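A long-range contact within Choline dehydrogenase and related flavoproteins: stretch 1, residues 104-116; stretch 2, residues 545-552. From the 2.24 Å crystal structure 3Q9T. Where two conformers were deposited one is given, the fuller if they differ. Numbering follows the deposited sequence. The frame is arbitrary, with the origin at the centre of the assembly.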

# COMPACT_ATOMS: atom_id res chain seq x y z
N GLY A 104 -26.25 -17.50 -5.66
CA GLY A 104 -25.52 -18.12 -4.58
C GLY A 104 -26.13 -19.43 -4.09
O GLY A 104 -27.13 -19.91 -4.61
N HIS A 105 -25.53 -20.00 -3.05
CA HIS A 105 -25.83 -21.36 -2.65
C HIS A 105 -26.91 -21.36 -1.57
O HIS A 105 -26.88 -20.56 -0.66
CB HIS A 105 -24.55 -22.03 -2.15
CG HIS A 105 -24.66 -23.52 -2.02
ND1 HIS A 105 -25.21 -24.13 -0.92
CD2 HIS A 105 -24.26 -24.52 -2.85
CE1 HIS A 105 -25.15 -25.44 -1.07
NE2 HIS A 105 -24.58 -25.71 -2.23
N LYS A 106 -27.87 -22.26 -1.72
CA LYS A 106 -28.98 -22.39 -0.79
C LYS A 106 -28.55 -22.54 0.68
O LYS A 106 -29.12 -21.93 1.57
CB LYS A 106 -29.87 -23.58 -1.20
CG LYS A 106 -30.87 -24.06 -0.14
CD LYS A 106 -31.80 -25.14 -0.73
CE LYS A 106 -32.37 -26.06 0.34
NZ LYS A 106 -33.05 -25.35 1.45
N ALA A 107 -27.53 -23.34 0.93
CA ALA A 107 -27.10 -23.57 2.30
C ALA A 107 -26.65 -22.27 2.95
O ALA A 107 -26.79 -22.09 4.16
CB ALA A 107 -25.98 -24.58 2.33
N THR A 108 -26.12 -21.37 2.15
CA THR A 108 -25.58 -20.12 2.68
C THR A 108 -26.71 -19.18 3.06
O THR A 108 -26.70 -18.58 4.15
CB THR A 108 -24.62 -19.47 1.68
OG1 THR A 108 -23.44 -20.28 1.57
CG2 THR A 108 -24.23 -18.08 2.16
N PHE A 109 -27.70 -19.06 2.19
CA PHE A 109 -28.83 -18.19 2.47
C PHE A 109 -29.65 -18.75 3.63
O PHE A 109 -30.20 -18.00 4.43
CB PHE A 109 -29.69 -18.03 1.23
CG PHE A 109 -29.15 -17.04 0.23
CD1 PHE A 109 -29.44 -15.69 0.35
CD2 PHE A 109 -28.40 -17.47 -0.85
CE1 PHE A 109 -28.97 -14.77 -0.59
CE2 PHE A 109 -27.94 -16.58 -1.79
CZ PHE A 109 -28.21 -15.21 -1.66
N ASP A 110 -29.73 -20.07 3.72
CA ASP A 110 -30.41 -20.69 4.84
C ASP A 110 -29.81 -20.24 6.16
O ASP A 110 -30.52 -20.15 7.16
CB ASP A 110 -30.40 -22.22 4.73
CG ASP A 110 -31.51 -22.75 3.85
OD1 ASP A 110 -32.44 -21.98 3.52
OD2 ASP A 110 -31.45 -23.95 3.49
N GLN A 111 -28.51 -19.97 6.19
CA GLN A 111 -27.86 -19.55 7.43
C GLN A 111 -28.17 -18.10 7.78
O GLN A 111 -27.88 -17.65 8.87
CB GLN A 111 -26.35 -19.79 7.37
CG GLN A 111 -25.96 -21.21 7.02
CD GLN A 111 -26.63 -22.23 7.91
OE1 GLN A 111 -26.30 -22.35 9.09
NE2 GLN A 111 -27.58 -22.99 7.35
N TRP A 112 -28.77 -17.36 6.85
CA TRP A 112 -29.23 -16.02 7.19
C TRP A 112 -30.29 -16.10 8.30
O TRP A 112 -30.54 -15.13 9.01
CB TRP A 112 -29.81 -15.29 5.98
CG TRP A 112 -28.80 -14.88 4.93
CD1 TRP A 112 -27.59 -15.45 4.68
CD2 TRP A 112 -28.94 -13.81 3.99
NE1 TRP A 112 -26.97 -14.80 3.64
CE2 TRP A 112 -27.78 -13.79 3.20
CE3 TRP A 112 -29.94 -12.86 3.75
CZ2 TRP A 112 -27.58 -12.86 2.18
CZ3 TRP A 112 -29.75 -11.94 2.73
CH2 TRP A 112 -28.57 -11.95 1.95
N GLU A 113 -30.88 -17.28 8.47
CA GLU A 113 -31.93 -17.44 9.47
C GLU A 113 -31.48 -16.94 10.85
O GLU A 113 -32.27 -16.37 11.59
CB GLU A 113 -32.36 -18.91 9.59
CG GLU A 113 -33.22 -19.15 10.82
CD GLU A 113 -34.01 -20.44 10.75
OE1 GLU A 113 -33.84 -21.20 9.78
OE2 GLU A 113 -34.82 -20.69 11.67
N GLU A 114 -30.22 -17.17 11.17
CA GLU A 114 -29.64 -16.77 12.44
C GLU A 114 -29.73 -15.27 12.65
O GLU A 114 -29.69 -14.78 13.77
CB GLU A 114 -28.19 -17.20 12.50
CG GLU A 114 -27.47 -16.81 13.77
CD GLU A 114 -26.00 -17.15 13.71
OE1 GLU A 114 -25.56 -17.67 12.66
OE2 GLU A 114 -25.28 -16.90 14.71
N PHE A 115 -29.84 -14.53 11.55
CA PHE A 115 -29.90 -13.08 11.63
C PHE A 115 -31.31 -12.57 11.35
O PHE A 115 -31.77 -11.64 12.00
CB PHE A 115 -28.91 -12.46 10.64
CG PHE A 115 -27.49 -12.83 10.91
CD1 PHE A 115 -26.68 -12.00 11.68
CD2 PHE A 115 -26.96 -14.01 10.42
CE1 PHE A 115 -25.36 -12.34 11.93
CE2 PHE A 115 -25.64 -14.36 10.67
CZ PHE A 115 -24.84 -13.53 11.42
N GLY A 116 -31.99 -13.18 10.38
CA GLY A 116 -33.25 -12.63 9.92
C GLY A 116 -34.48 -13.48 10.15
O GLY A 116 -35.59 -13.09 9.78
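Stretch 2 545-552: VIPIIPDC

An irregular segment lies along a short helical stretch more than 430 residues away in sequence, held by apolar packing at one end and by an aspartate at the other. Residues 545-552 form no regular helix or strand, extended from Ile548 to Pro550, with bends at Pro547 and Asp551, and run antiparallel in register to stretch 1: Pro547 lies nearest Trp112 (CA to CA 6.5 Å) and Asp551 nearest Gly104 (CA to CA 5.0 Å). Together the two stretches bury 624 Å². Pro547 fits between two aromatic rings, its CD 3.6 Å from the centroid of the Trp112 six-membered ring and almost on the ring normal, its CB 3.8 Å from the centroid of the Phe115 ring; both are CH-pi contacts over a face. Ile546 CG2 approaches Trp112 CZ2 at 3.6 Å. Ile548 directs its side chain at stretch 1, with CD1 3.5 Å from Gln111 CB and CG1 4.0 Å from Phe115 CE2, while its carbonyl O accepts a weak hydrogen bond from Trp112 NE1 (3.1 Å). Ile549 turns away, and Pro550 CG meets Phe109 CZ at 4.1 Å. Asp551 then spans the start of the helix: OD2 accepts from His105 N (2.9 Å), and OD1 lies 2.7 Å from Thr108 OG1. Cys552 SG ends the contact, 3.5 Å from Gly104 N.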

# COMPACT_ATOMS: atom_id res chain seq x y z
N VAL A 545 -26.63 -4.62 4.45
CA VAL A 545 -27.65 -5.34 5.14
C VAL A 545 -27.31 -6.83 5.19
O VAL A 545 -27.67 -7.54 6.14
CB VAL A 545 -28.98 -5.06 4.42
CG1 VAL A 545 -29.77 -6.31 4.15
CG2 VAL A 545 -29.77 -4.00 5.17
N ILE A 546 -26.59 -7.29 4.17
CA ILE A 546 -26.23 -8.70 3.97
C ILE A 546 -25.39 -9.29 5.11
O ILE A 546 -24.28 -8.85 5.37
CB ILE A 546 -25.51 -8.88 2.62
CG1 ILE A 546 -26.47 -8.50 1.49
CG2 ILE A 546 -25.02 -10.31 2.45
CD1 ILE A 546 -25.80 -8.38 0.10
N PRO A 547 -25.95 -10.30 5.80
CA PRO A 547 -25.34 -10.85 7.02
C PRO A 547 -24.31 -11.98 6.80
O PRO A 547 -23.49 -12.23 7.68
CB PRO A 547 -26.55 -11.38 7.80
CG PRO A 547 -27.49 -11.81 6.71
CD PRO A 547 -27.29 -10.87 5.54
N ILE A 548 -24.37 -12.65 5.66
CA ILE A 548 -23.39 -13.68 5.29
C ILE A 548 -23.19 -13.57 3.78
O ILE A 548 -24.14 -13.73 3.01
CB ILE A 548 -23.89 -15.09 5.58
CG1 ILE A 548 -24.25 -15.24 7.05
CG2 ILE A 548 -22.83 -16.13 5.20
CD1 ILE A 548 -24.75 -16.63 7.40
N ILE A 549 -21.97 -13.27 3.34
CA ILE A 549 -21.76 -12.94 1.92
C ILE A 549 -22.04 -14.14 1.01
O ILE A 549 -21.61 -15.25 1.28
CB ILE A 549 -20.32 -12.41 1.68
CG1 ILE A 549 -20.19 -11.79 0.28
CG2 ILE A 549 -19.29 -13.54 1.91
CD1 ILE A 549 -18.76 -11.25 -0.04
N PRO A 550 -22.83 -13.93 -0.06
CA PRO A 550 -23.16 -15.03 -0.98
C PRO A 550 -21.91 -15.65 -1.63
O PRO A 550 -20.83 -15.06 -1.58
CB PRO A 550 -24.04 -14.35 -2.04
CG PRO A 550 -24.66 -13.18 -1.31
CD PRO A 550 -23.63 -12.72 -0.31
N ASP A 551 -22.07 -16.82 -2.25
CA ASP A 551 -20.92 -17.62 -2.71
C ASP A 551 -20.49 -17.25 -4.14
O ASP A 551 -20.10 -18.11 -4.93
CB ASP A 551 -21.27 -19.11 -2.63
CG ASP A 551 -22.12 -19.44 -1.40
OD1 ASP A 551 -21.58 -19.95 -0.40
OD2 ASP A 551 -23.33 -19.17 -1.43
N CYS A 552 -20.56 -15.97 -4.48
CA CYS A 552 -20.45 -15.58 -5.87
C CYS A 552 -20.63 -14.08 -5.94
O CYS A 552 -20.92 -13.45 -4.93
CB CYS A 552 -21.57 -16.24 -6.65
SG CYS A 552 -23.18 -15.90 -5.92